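Local atomic coordinates of DCN1-like protein 3 (Homo sapiens, PDB entry 4GBA), a protein that contributes to neddylation of all cullins by transferring NEDD8 from N-terminally acetylated E2 enzymes to cullin-RBX complexes, and can also inhibit it at the cell membrane. Residues A[35-38]-A[43-46]; A[47-52]-A[88-93]; A[97-102]-A[127-132]; A[153-158]-A[184-189]. One frame throughout, in Å; residues are numbered along the deposited sequence.

Contact 1 of 4, residues A[35-38]-A[43-46]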
loop_
_atom_site.group_PDB
_atom_site.type_symbol
_atom_site.label_atom_id
_atom_site.label_comp_id
_atom_site.label_asym_id
_atom_site.label_seq_id
_atom_site.Cartn_x
_atom_site.Cartn_y
_atom_site.Cartn_z
ATOM N N LEU A 35 8.181 6.464 16.362
ATOM C CA LEU A 35 7.351 7.412 15.620
ATOM C C LEU A 35 5.941 7.528 16.197
ATOM O O LEU A 35 5.179 8.399 15.785
ATOM C CB LEU A 35 7.269 7.008 14.155
ATOM C CG LEU A 35 8.567 7.046 13.352
ATOM C CD1 LEU A 35 8.351 6.361 12.023
ATOM C CD2 LEU A 35 9.050 8.480 13.145
ATOM N N CYS A 36 5.587 6.628 17.120
ATOM C CA CYS A 36 4.259 6.625 17.728
ATOM C C CYS A 36 3.194 6.371 16.694
ATOM O O CYS A 36 2.135 7.010 16.680
ATOM C CB CYS A 36 4.001 7.955 18.423
ATOM S SG CYS A 36 5.013 8.106 19.889
ATOM N N VAL A 37 3.481 5.401 15.839
ATOM C CA VAL A 37 2.662 5.123 14.677
ATOM C C VAL A 37 2.383 3.616 14.640
ATOM O O VAL A 37 3.277 2.808 14.895
ATOM C CB VAL A 37 3.411 5.643 13.395
ATOM C CG1 VAL A 37 3.613 4.570 12.366
ATOM C CG2 VAL A 37 2.706 6.864 12.815
ATOM N N ASP A 38 1.143 3.226 14.364
ATOM C CA ASP A 38 0.870 1.811 14.145
ATOM C C ASP A 38 1.619 1.418 12.870
ATOM O O ASP A 38 1.539 2.127 11.877
ATOM C CB ASP A 38 -0.639 1.543 14.027
ATOM C CG ASP A 38 -0.962 0.059 13.821
ATOM O OD1 ASP A 38 -1.792 -0.509 14.579
ATOM O OD2 ASP A 38 -0.393 -0.544 12.885
ATOM N N ARG A 43 0.528 6.507 7.114
ATOM C CA ARG A 43 1.785 7.257 7.147
ATOM C C ARG A 43 3.001 6.379 6.949
ATOM O O ARG A 43 4.015 6.835 6.427
ATOM C CB ARG A 43 1.953 7.990 8.464
ATOM C CG ARG A 43 1.220 9.287 8.540
ATOM C CD ARG A 43 0.975 9.610 9.983
ATOM N NE ARG A 43 -0.106 10.567 10.124
ATOM C CZ ARG A 43 -0.452 11.110 11.279
ATOM N NH1 ARG A 43 0.216 10.770 12.377
ATOM N NH2 ARG A 43 -1.452 11.992 11.327
ATOM N N VAL A 44 2.905 5.127 7.394
ATOM C CA VAL A 44 4.009 4.181 7.254
ATOM C C VAL A 44 4.148 3.742 5.798
ATOM O O VAL A 44 5.266 3.631 5.280
ATOM C CB VAL A 44 3.856 2.971 8.212
ATOM C CG1 VAL A 44 4.961 1.952 7.974
ATOM C CG2 VAL A 44 3.861 3.464 9.677
ATOM N N LEU A 45 3.014 3.512 5.136
ATOM C CA LEU A 45 3.020 3.329 3.686
ATOM C C LEU A 45 3.669 4.559 2.993
ATOM O O LEU A 45 4.523 4.404 2.111
ATOM C CB LEU A 45 1.601 3.068 3.158
ATOM C CG LEU A 45 1.438 2.964 1.635
ATOM C CD1 LEU A 45 2.073 1.667 1.080
ATOM C CD2 LEU A 45 -0.038 3.082 1.233
ATOM N N LEU A 46 3.298 5.771 3.410
ATOM C CA LEU A 46 3.900 6.994 2.829
ATOM C C LEU A 46 5.414 7.046 3.034
ATOM O O LEU A 46 6.158 7.376 2.120
ATOM C CB LEU A 46 3.264 8.257 3.399
ATOM C CG LEU A 46 1.784 8.467 3.099
ATOM C CD1 LEU A 46 1.325 9.863 3.542
ATOM C CD2 LEU A 46 1.537 8.271 1.629
#
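The helix-loop-helix connection between helix 25-34 and helix 42-50 of the DCUN1 domain turns Val-37 of the loop toward Val-44 of the second helix. Their side chains meet obliquely, and CG1 of Val-37 faces CG2 of Val-44. The modelled gap between these two methyls is too short for carbon atoms, so its exact size is doubtful. The backbones stand well apart, with 7.6 Å between Val-37 CA and Val-44 CA. The same Val-44 CG2 also lies 3.5 Å from Asp-38 O, a methyl set against a carbonyl oxygen. With chi1 at 176°, Val-44 holds CG1 opposite its own N and leaves CG2 beside that N, on the loop side. The other branch of Val-37, CG2, reaches the aliphatic part of Arg-43, 4.3 Å from Arg-43 CD. This touch is a distant one, and Arg-43 is only partly exposed. Arg-43 also packs on Phe-83 and Leu-87 of helix 76-89. A Schellman motif ends helix 25-34 at Cys-36, where phi is positive, and the loop leaves from there. Asp-38 OD2 accepts a hydrogen bond from Thr-40 N on the way to helix 42-50. Val-44 and the next residue, Leu-45, pack on a modified side chain of the bound peptide. They place this helix at the DCUN1-domain site that holds the N-terminally acetylated NEDD8 E2 peptide.

Contact 2 of 4, residues A[47-52]-A[88-93]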
loop_
_atom_site.group_PDB
_atom_site.type_symbol
_atom_site.label_atom_id
_atom_site.label_comp_id
_atom_site.label_asym_id
_atom_site.label_seq_id
_atom_site.Cartn_x
_atom_site.Cartn_y
_atom_site.Cartn_z
ATOM N N LEU A 47 5.861 6.703 4.237
ATOM C CA LEU A 47 7.285 6.628 4.545
ATOM C C LEU A 47 7.996 5.646 3.627
ATOM O O LEU A 47 8.996 5.996 3.009
ATOM C CB LEU A 47 7.482 6.213 6.005
ATOM C CG LEU A 47 8.540 6.899 6.864
ATOM C CD1 LEU A 47 8.594 8.421 6.605
ATOM C CD2 LEU A 47 8.295 6.592 8.360
ATOM N N ALA A 48 7.486 4.415 3.543
ATOM C CA ALA A 48 8.061 3.395 2.673
ATOM C C ALA A 48 8.102 3.895 1.222
ATOM O O ALA A 48 9.068 3.663 0.500
ATOM C CB ALA A 48 7.261 2.076 2.771
ATOM N N TRP A 49 7.034 4.572 0.808
ATOM C CA TRP A 49 6.970 5.189 -0.507
ATOM C C TRP A 49 8.126 6.196 -0.697
ATOM O O TRP A 49 8.945 6.043 -1.603
ATOM C CB TRP A 49 5.592 5.841 -0.699
ATOM C CG TRP A 49 5.454 6.737 -1.929
ATOM C CD1 TRP A 49 5.745 6.411 -3.222
ATOM C CD2 TRP A 49 4.948 8.084 -1.958
ATOM N NE1 TRP A 49 5.454 7.466 -4.057
ATOM C CE2 TRP A 49 4.969 8.506 -3.310
ATOM C CE3 TRP A 49 4.486 8.973 -0.975
ATOM C CZ2 TRP A 49 4.549 9.785 -3.703
ATOM C CZ3 TRP A 49 4.066 10.246 -1.364
ATOM C CH2 TRP A 49 4.103 10.639 -2.721
ATOM N N LYS A 50 8.194 7.198 0.180
ATOM C CA LYS A 50 9.290 8.180 0.201
ATOM C C LYS A 50 10.698 7.556 0.235
ATOM O O LYS A 50 11.624 8.073 -0.388
ATOM C CB LYS A 50 9.119 9.127 1.390
ATOM C CG LYS A 50 8.861 10.535 0.998
ATOM C CD LYS A 50 7.706 10.626 0.048
ATOM C CE LYS A 50 7.589 12.044 -0.488
ATOM N NZ LYS A 50 8.902 12.489 -0.986
ATOM N N PHE A 51 10.862 6.451 0.972
ATOM C CA PHE A 51 12.164 5.783 1.051
ATOM C C PHE A 51 12.367 4.829 -0.118
ATOM O O PHE A 51 13.427 4.213 -0.252
ATOM C CB PHE A 51 12.314 5.004 2.364
ATOM C CG PHE A 51 12.375 5.877 3.596
ATOM C CD1 PHE A 51 12.195 7.251 3.509
ATOM C CD2 PHE A 51 12.622 5.319 4.834
ATOM C CE1 PHE A 51 12.249 8.049 4.636
ATOM C CE2 PHE A 51 12.684 6.108 5.967
ATOM C CZ PHE A 51 12.499 7.479 5.866
ATOM N N GLN A 52 11.331 4.687 -0.944
ATOM C CA GLN A 52 11.376 3.785 -2.098
ATOM C C GLN A 52 11.801 2.367 -1.706
ATOM O O GLN A 52 12.719 1.802 -2.316
ATOM C CB GLN A 52 12.357 4.316 -3.150
ATOM C CG GLN A 52 12.139 5.755 -3.570
ATOM C CD GLN A 52 12.959 6.106 -4.797
ATOM O OE1 GLN A 52 13.969 6.810 -4.709
ATOM N NE2 GLN A 52 12.541 5.592 -5.948
ATOM N N THR A 88 -0.294 15.634 2.684
ATOM C CA THR A 88 -0.698 16.591 1.663
ATOM C C THR A 88 -0.139 16.222 0.303
ATOM O O THR A 88 -0.860 16.238 -0.692
ATOM C CB THR A 88 -0.272 18.025 2.046
ATOM O OG1 THR A 88 -1.152 18.503 3.065
ATOM C CG2 THR A 88 -0.360 18.961 0.857
ATOM N N GLU A 89 1.144 15.887 0.266
ATOM C CA GLU A 89 1.803 15.472 -0.976
ATOM C C GLU A 89 1.052 14.322 -1.648
ATOM O O GLU A 89 0.795 14.352 -2.853
ATOM C CB GLU A 89 3.231 15.036 -0.670
ATOM C CG GLU A 89 4.157 14.926 -1.863
ATOM C CD GLU A 89 5.592 14.652 -1.437
ATOM O OE1 GLU A 89 5.908 14.828 -0.239
ATOM O OE2 GLU A 89 6.411 14.257 -2.289
ATOM N N ALA A 90 0.693 13.315 -0.853
ATOM C CA ALA A 90 0.052 12.101 -1.358
ATOM C C ALA A 90 -1.352 12.348 -1.902
ATOM O O ALA A 90 -1.946 11.465 -2.513
ATOM C CB ALA A 90 0.020 11.027 -0.281
ATOM N N LYS A 91 -1.876 13.549 -1.681
ATOM C CA LYS A 91 -3.194 13.922 -2.190
ATOM C C LYS A 91 -3.145 14.523 -3.597
ATOM O O LYS A 91 -4.148 14.520 -4.304
ATOM C CB LYS A 91 -3.889 14.899 -1.236
ATOM C CG LYS A 91 -4.612 14.228 -0.087
ATOM C CD LYS A 91 -5.814 15.052 0.339
ATOM C CE LYS A 91 -5.411 16.206 1.251
ATOM N NZ LYS A 91 -5.344 15.792 2.694
ATOM N N GLN A 92 -1.988 15.047 -3.993
ATOM C CA GLN A 92 -1.833 15.609 -5.328
ATOM C C GLN A 92 -1.940 14.485 -6.352
ATOM O O GLN A 92 -1.418 13.396 -6.133
ATOM C CB GLN A 92 -0.491 16.338 -5.478
ATOM C CG GLN A 92 -0.136 17.303 -4.338
ATOM C CD GLN A 92 -1.267 18.281 -3.964
ATOM O OE1 GLN A 92 -1.619 19.179 -4.746
ATOM N NE2 GLN A 92 -1.826 18.117 -2.753
ATOM N N GLU A 93 -2.597 14.762 -7.475
ATOM C CA GLU A 93 -2.952 13.728 -8.450
ATOM C C GLU A 93 -1.783 12.878 -8.953
ATOM O O GLU A 93 -1.873 11.654 -9.001
ATOM C CB GLU A 93 -3.689 14.342 -9.647
ATOM C CG GLU A 93 -4.339 13.299 -10.545
ATOM C CD GLU A 93 -4.767 13.843 -11.900
ATOM O OE1 GLU A 93 -4.929 15.082 -12.029
ATOM O OE2 GLU A 93 -4.938 13.019 -12.834
#
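Lys-50 and Glu-89 form the charged part of this contact, a salt bridge of 3.3 Å from Lys-50 NZ to Glu-89 OE2. The two side chains approach head-on. Glu-89 is extended beyond CG, while Lys-50 bends at chi2 (53°) and chi4 (50°), which brings CE as well as NZ against the carboxylate. Glu-89 OE2 has a second cationic partner, Lys-95. With an alanine here instead of Glu-89, both lysines would probably lose their shared anion, and the end of Lys-50 would be freer to turn.

The apolar part centres on Trp-49. Lys-50 CD lies 3.7 Å above one face of its ring, toward the rim. Ala-90 CB approaches the ring obliquely, 4.3 Å from Trp-49 CZ3.

Hydrogen bonds fix the indole and the two helix ends. Trp-49 NE1 is bonded to Asp-98 of helix 93-107. A type I turn runs from Glu-89 to Gln-92, the N-cap residue of the next helix. Gln-92 NE2 reaches Thr-88 O at 3.0 Å, nearly straight (168°), from the face opposite Lys-91 N. Gln-52, with positive phi, bonds through N to Trp-49 O. The last turn of helix 42-50, ended by this Schellman motif, packs where helix 76-89 gives way to a type I turn.

Contact 3 of 4, residues A[97-102]-A[127-132]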
loop_
_atom_site.group_PDB
_atom_site.type_symbol
_atom_site.label_atom_id
_atom_site.label_comp_id
_atom_site.label_asym_id
_atom_site.label_seq_id
_atom_site.Cartn_x
_atom_site.Cartn_y
_atom_site.Cartn_z
ATOM N N LYS A 97 -0.840 8.833 -8.041
ATOM C CA LYS A 97 -0.657 7.792 -9.048
ATOM C C LYS A 97 0.650 7.070 -8.797
ATOM O O LYS A 97 0.723 5.853 -8.941
ATOM C CB LYS A 97 -0.687 8.367 -10.475
ATOM C CG LYS A 97 -2.100 8.577 -11.011
ATOM C CD LYS A 97 -2.139 9.522 -12.209
ATOM C CE LYS A 97 -1.781 8.818 -13.511
ATOM N NZ LYS A 97 -1.893 9.745 -14.678
ATOM N N ASP A 98 1.680 7.824 -8.421
ATOM C CA ASP A 98 2.987 7.225 -8.167
ATOM C C ASP A 98 2.966 6.353 -6.906
ATOM O O ASP A 98 3.507 5.248 -6.902
ATOM C CB ASP A 98 4.087 8.289 -8.070
ATOM C CG ASP A 98 5.477 7.677 -7.923
ATOM O OD1 ASP A 98 6.048 7.236 -8.948
ATOM O OD2 ASP A 98 6.005 7.629 -6.786
ATOM N N LEU A 99 2.342 6.861 -5.848
ATOM C CA LEU A 99 2.200 6.121 -4.611
ATOM C C LEU A 99 1.416 4.831 -4.857
ATOM O O LEU A 99 1.782 3.754 -4.360
ATOM C CB LEU A 99 1.485 6.980 -3.569
ATOM C CG LEU A 99 0.880 6.201 -2.404
ATOM C CD1 LEU A 99 1.975 5.650 -1.501
ATOM C CD2 LEU A 99 -0.078 7.087 -1.643
ATOM N N TYR A 100 0.339 4.959 -5.634
ATOM C CA TYR A 100 -0.472 3.820 -6.070
ATOM C C TYR A 100 0.318 2.743 -6.845
ATOM O O TYR A 100 0.142 1.545 -6.591
ATOM C CB TYR A 100 -1.687 4.302 -6.873
ATOM C CG TYR A 100 -2.691 3.207 -7.179
ATOM C CD1 TYR A 100 -3.663 2.848 -6.250
ATOM C CD2 TYR A 100 -2.670 2.534 -8.398
ATOM C CE1 TYR A 100 -4.582 1.844 -6.516
ATOM C CE2 TYR A 100 -3.594 1.518 -8.681
ATOM C CZ TYR A 100 -4.545 1.181 -7.735
ATOM O OH TYR A 100 -5.458 0.179 -8.004
ATOM N N ARG A 101 1.186 3.149 -7.773
ATOM C CA ARG A 101 2.018 2.176 -8.489
ATOM C C ARG A 101 3.037 1.507 -7.560
ATOM O O ARG A 101 3.253 0.294 -7.644
ATOM C CB ARG A 101 2.730 2.810 -9.696
ATOM C CG ARG A 101 1.821 3.673 -10.572
ATOM C CD ARG A 101 2.548 4.257 -11.813
ATOM N NE ARG A 101 2.080 3.612 -13.044
ATOM C CZ ARG A 101 1.982 4.203 -14.236
ATOM N NH1 ARG A 101 2.324 5.482 -14.386
ATOM N NH2 ARG A 101 1.529 3.503 -15.280
ATOM N N PHE A 102 3.673 2.310 -6.699
ATOM C CA PHE A 102 4.611 1.829 -5.681
ATOM C C PHE A 102 3.951 0.810 -4.737
ATOM O O PHE A 102 4.580 -0.162 -4.330
ATOM C CB PHE A 102 5.179 3.000 -4.839
ATOM C CG PHE A 102 5.865 2.548 -3.568
ATOM C CD1 PHE A 102 7.198 2.149 -3.582
ATOM C CD2 PHE A 102 5.162 2.473 -2.368
ATOM C CE1 PHE A 102 7.823 1.711 -2.427
ATOM C CE2 PHE A 102 5.786 2.033 -1.209
ATOM C CZ PHE A 102 7.119 1.652 -1.243
ATOM N N LYS A 127 -7.306 -0.752 0.684
ATOM C CA LYS A 127 -7.889 0.029 1.774
ATOM C C LYS A 127 -6.917 1.115 2.249
ATOM O O LYS A 127 -7.283 2.276 2.399
ATOM C CB LYS A 127 -8.207 -0.902 2.936
ATOM C CG LYS A 127 -9.203 -0.370 3.948
ATOM C CD LYS A 127 -9.636 -1.481 4.930
ATOM C CE LYS A 127 -9.936 -2.804 4.187
ATOM N NZ LYS A 127 -10.426 -3.942 5.057
ATOM N N LEU A 128 -5.675 0.718 2.493
ATOM C CA LEU A 128 -4.649 1.637 2.945
ATOM C C LEU A 128 -4.358 2.779 1.941
ATOM O O LEU A 128 -4.366 3.962 2.309
ATOM C CB LEU A 128 -3.362 0.876 3.294
ATOM C CG LEU A 128 -2.407 1.637 4.223
ATOM C CD1 LEU A 128 -3.144 2.043 5.493
ATOM C CD2 LEU A 128 -1.178 0.811 4.545
ATOM N N VAL A 129 -4.113 2.436 0.680
ATOM C CA VAL A 129 -3.701 3.441 -0.299
ATOM C C VAL A 129 -4.783 4.512 -0.555
ATOM O O VAL A 129 -4.469 5.681 -0.817
ATOM C CB VAL A 129 -3.170 2.790 -1.618
ATOM C CG1 VAL A 129 -4.303 2.205 -2.450
ATOM C CG2 VAL A 129 -2.355 3.797 -2.432
ATOM N N PHE A 130 -6.050 4.124 -0.440
ATOM C CA PHE A 130 -7.155 5.054 -0.677
ATOM C C PHE A 130 -7.584 5.819 0.579
ATOM O O PHE A 130 -8.599 6.515 0.567
ATOM C CB PHE A 130 -8.368 4.327 -1.283
ATOM C CG PHE A 130 -8.222 4.013 -2.758
ATOM C CD1 PHE A 130 -8.159 5.039 -3.701
ATOM C CD2 PHE A 130 -8.159 2.697 -3.203
ATOM C CE1 PHE A 130 -8.029 4.762 -5.048
ATOM C CE2 PHE A 130 -8.028 2.412 -4.565
ATOM C CZ PHE A 130 -7.964 3.444 -5.487
ATOM N N THR A 131 -6.809 5.692 1.654
ATOM C CA THR A 131 -7.121 6.325 2.944
ATOM C C THR A 131 -7.686 7.758 2.845
ATOM O O THR A 131 -8.720 8.050 3.436
ATOM C CB THR A 131 -5.891 6.284 3.909
ATOM O OG1 THR A 131 -5.612 4.925 4.283
ATOM C CG2 THR A 131 -6.152 7.088 5.150
ATOM N N GLN A 132 -7.030 8.645 2.100
ATOM C CA GLN A 132 -7.477 10.043 2.044
ATOM C C GLN A 132 -8.594 10.297 1.036
ATOM O O GLN A 132 -9.215 11.352 1.039
ATOM C CB GLN A 132 -6.305 10.996 1.764
ATOM C CG GLN A 132 -5.118 10.792 2.700
ATOM C CD GLN A 132 -4.163 11.977 2.725
ATOM O OE1 GLN A 132 -4.270 12.846 3.588
ATOM N NE2 GLN A 132 -3.212 12.003 1.799
#
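Val-129 puts its two methyls against two residues of helix 93-107. CG1 lies 3.9 Å from Tyr-100 CD1, with the two side chains nearly perpendicular. CG2 lies 4.0 Å from Leu-99 CG, where the side chains run alongside each other with reversed direction. The chi1 of Val-129, 73°, sets CG1 between its backbone N and carbonyl carbon; this turns CG1 to the tyrosine and CG2 mainly to Leu-99. The backbones come close here, 6.6 Å from Tyr-100 CA to Val-129 CA.

Such apolar helix-to-helix packing, between helix 93-107 and the end of helix 119-129, lies near the centre of the chain, within the DCUN1 domain and the cullin-binding family region of the EF-hand clan.

The aromatic part is Tyr-100 with Phe-130. Their planes stand at 50°, with ring centroids 5.8 Å apart, and Tyr-100 CE1 is 3.9 Å from Phe-130 CZ. Trp-160 stacks on the Tyr-100 ring.

The polar part lies at the end of the tyrosine, whose OH is hydrogen-bonded to Trp-160 O and Trp-126 NE1. A leucine in place of Tyr-100 is likely to leave these two groups without their shared mate and to lose the ring contact with Phe-130. Helix 119-129 ends beside the rings, with Thr-131 N bonded to Leu-128 O at 3.1 Å.

Contact 4 of 4, residues A[153-158]-A[184-189]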
loop_
_atom_site.group_PDB
_atom_site.type_symbol
_atom_site.label_atom_id
_atom_site.label_comp_id
_atom_site.label_asym_id
_atom_site.label_seq_id
_atom_site.Cartn_x
_atom_site.Cartn_y
_atom_site.Cartn_z
ATOM N N LYS A 153 -6.608 -16.492 -6.751
ATOM C CA LYS A 153 -5.443 -16.694 -5.898
ATOM C C LYS A 153 -4.811 -15.347 -5.524
ATOM O O LYS A 153 -4.421 -15.121 -4.374
ATOM C CB LYS A 153 -4.414 -17.585 -6.595
ATOM N N GLY A 154 -4.723 -14.446 -6.496
ATOM C CA GLY A 154 -4.076 -13.174 -6.262
ATOM C C GLY A 154 -4.528 -12.082 -7.202
ATOM O O GLY A 154 -5.459 -12.255 -7.988
ATOM N N ILE A 155 -3.858 -10.941 -7.100
ATOM C CA ILE A 155 -4.150 -9.776 -7.922
ATOM C C ILE A 155 -2.887 -9.455 -8.705
ATOM O O ILE A 155 -1.820 -9.263 -8.122
ATOM C CB ILE A 155 -4.599 -8.570 -7.049
ATOM C CG1 ILE A 155 -5.979 -8.850 -6.435
ATOM C CG2 ILE A 155 -4.628 -7.266 -7.863
ATOM C CD1 ILE A 155 -7.110 -8.995 -7.466
ATOM N N SER A 156 -3.012 -9.438 -10.026
ATOM C CA SER A 156 -1.886 -9.182 -10.911
ATOM C C SER A 156 -1.633 -7.678 -11.082
ATOM O O SER A 156 -2.428 -6.846 -10.644
ATOM C CB SER A 156 -2.120 -9.841 -12.281
ATOM O OG SER A 156 -3.186 -9.207 -12.967
ATOM N N ARG A 157 -0.523 -7.348 -11.734
ATOM C CA ARG A 157 -0.086 -5.962 -11.884
ATOM C C ARG A 157 -1.018 -5.129 -12.753
ATOM O O ARG A 157 -1.172 -3.935 -12.529
ATOM C CB ARG A 157 1.326 -5.908 -12.467
ATOM C CG ARG A 157 1.933 -4.514 -12.448
ATOM C CD ARG A 157 3.345 -4.524 -13.004
ATOM N NE ARG A 157 4.194 -5.499 -12.320
ATOM C CZ ARG A 157 5.033 -5.197 -11.333
ATOM N NH1 ARG A 157 5.145 -3.937 -10.914
ATOM N NH2 ARG A 157 5.762 -6.155 -10.770
ATOM N N ASP A 158 -1.634 -5.755 -13.749
ATOM C CA ASP A 158 -2.507 -5.039 -14.676
ATOM C C ASP A 158 -3.882 -4.821 -14.082
ATOM O O ASP A 158 -4.502 -3.784 -14.304
ATOM C CB ASP A 158 -2.594 -5.784 -16.010
ATOM C CG ASP A 158 -1.286 -5.741 -16.770
ATOM O OD1 ASP A 158 -0.727 -4.628 -16.914
ATOM O OD2 ASP A 158 -0.804 -6.818 -17.192
ATOM N N PRO A 184 -10.082 -5.918 -16.900
ATOM C CA PRO A 184 -9.787 -7.292 -16.476
ATOM C C PRO A 184 -11.101 -7.962 -16.114
ATOM O O PRO A 184 -11.999 -7.287 -15.618
ATOM C CB PRO A 184 -8.899 -7.098 -15.246
ATOM C CG PRO A 184 -8.274 -5.747 -15.452
ATOM C CD PRO A 184 -9.341 -4.926 -16.102
ATOM N N SER A 185 -11.231 -9.252 -16.397
ATOM C CA SER A 185 -12.519 -9.930 -16.262
ATOM C C SER A 185 -13.015 -9.941 -14.824
ATOM O O SER A 185 -14.220 -9.979 -14.576
ATOM C CB SER A 185 -12.446 -11.352 -16.831
ATOM O OG SER A 185 -11.465 -12.109 -16.150
ATOM N N LEU A 186 -12.087 -9.891 -13.874
ATOM C CA LEU A 186 -12.472 -9.756 -12.472
ATOM C C LEU A 186 -13.432 -8.575 -12.212
ATOM O O LEU A 186 -14.316 -8.664 -11.355
ATOM C CB LEU A 186 -11.243 -9.655 -11.562
ATOM C CG LEU A 186 -11.565 -9.693 -10.061
ATOM C CD1 LEU A 186 -12.200 -11.045 -9.675
ATOM C CD2 LEU A 186 -10.344 -9.401 -9.198
ATOM N N PHE A 187 -13.265 -7.473 -12.939
ATOM C CA PHE A 187 -14.156 -6.331 -12.762
ATOM C C PHE A 187 -15.598 -6.698 -13.131
ATOM O O PHE A 187 -16.539 -6.262 -12.470
ATOM C CB PHE A 187 -13.685 -5.103 -13.552
ATOM C CG PHE A 187 -12.325 -4.571 -13.128
ATOM C CD1 PHE A 187 -11.627 -5.138 -12.078
ATOM C CD2 PHE A 187 -11.758 -3.490 -13.788
ATOM C CE1 PHE A 187 -10.379 -4.650 -11.700
ATOM C CE2 PHE A 187 -10.513 -2.998 -13.417
ATOM C CZ PHE A 187 -9.822 -3.585 -12.372
ATOM N N ASP A 188 -15.767 -7.506 -14.176
ATOM C CA ASP A 188 -17.097 -7.960 -14.594
ATOM C C ASP A 188 -17.721 -8.909 -13.564
ATOM O O ASP A 188 -18.904 -8.792 -13.231
ATOM C CB ASP A 188 -17.060 -8.629 -15.976
ATOM C CG ASP A 188 -18.435 -8.642 -16.654
ATOM O OD1 ASP A 188 -19.103 -7.577 -16.695
ATOM O OD2 ASP A 188 -18.861 -9.716 -17.136
ATOM N N THR A 189 -16.917 -9.847 -13.072
ATOM C CA THR A 189 -17.330 -10.730 -11.989
ATOM C C THR A 189 -17.861 -9.920 -10.804
ATOM O O THR A 189 -18.812 -10.327 -10.125
ATOM C CB THR A 189 -16.152 -11.594 -11.498
ATOM O OG1 THR A 189 -15.601 -12.331 -12.594
ATOM C CG2 THR A 189 -16.605 -12.553 -10.412
#
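Pro-184 O accepts the hydrogen bond from Phe-187 N at 3.0 Å, and so starts the first turn of helix 185-199 at the place where Pro-184 meets Asp-158. Ser-185 O then accepts from Thr-189 N, 3.1 Å, and weakly from Asp-188 N. The pyrrolidine ring of Pro-184 turns toward helix 157-169, but its CG stays 4.4 Å from Asp-158 O. This is a loose touch of a ring carbon on a backbone carbonyl. Pro-184 also packs on the helix it leads into: its CD sits 3.4 Å above one face of the Phe-187 ring, toward the rim.

The other touch is apolar. Ile-155 CD1 meets Leu-186 CD2 at 3.7 Å, and the side chains stand almost square to each other. Ile-155 carries CG1 beside its backbone N (chi1 -69°), and from there CD1 extends to Leu-186.

The contact lies in the DCUN1 domain, within the cullin-binding family of the EF-hand clan. Strand 154-155 pairs with strand 117-118 through backbone bonds of Ile-155 to Leu-117, and this short antiparallel pair, each strand followed by a helix, is consistent with an EF-hand-like arrangement. Ser-156 then N-caps helix 157-169. Ile-155 packs on Ala-122 and Trp-126 of helix 119-129, Leu-186 on Trp-141, Phe-144 and Leu-145 of helix 138-147, and Pro-184 on Thr-159 and Met-162 of helix 157-169.

Overall arrangement
Contacts 1, 2 and 3 form one continuous cluster, and contact 4 stands apart. Contacts 1 and 2 share helix 42-50, with centres 12 Å apart, and Leu-46 CD2 meets Ala-90 CB at 3.7 Å. Contacts 2 and 3 have centres 9 Å apart and are joined by a probable hydrogen bond, Lys-91 NZ to Gln-132 OE1, 3.3 Å. Leu-45 CB of contact 1 packs on Leu-128 CD2 of contact 3 at 3.8 Å. Modified side chains of the bound peptide pack on Val-44, Leu-45, Ala-48 and Leu-128, so contacts 1 to 3 all reach the peptide site. Contact 4 comes within about 6 Å of contact 3 by nearest atoms. Its centre is about 29 Å from that of contact 1.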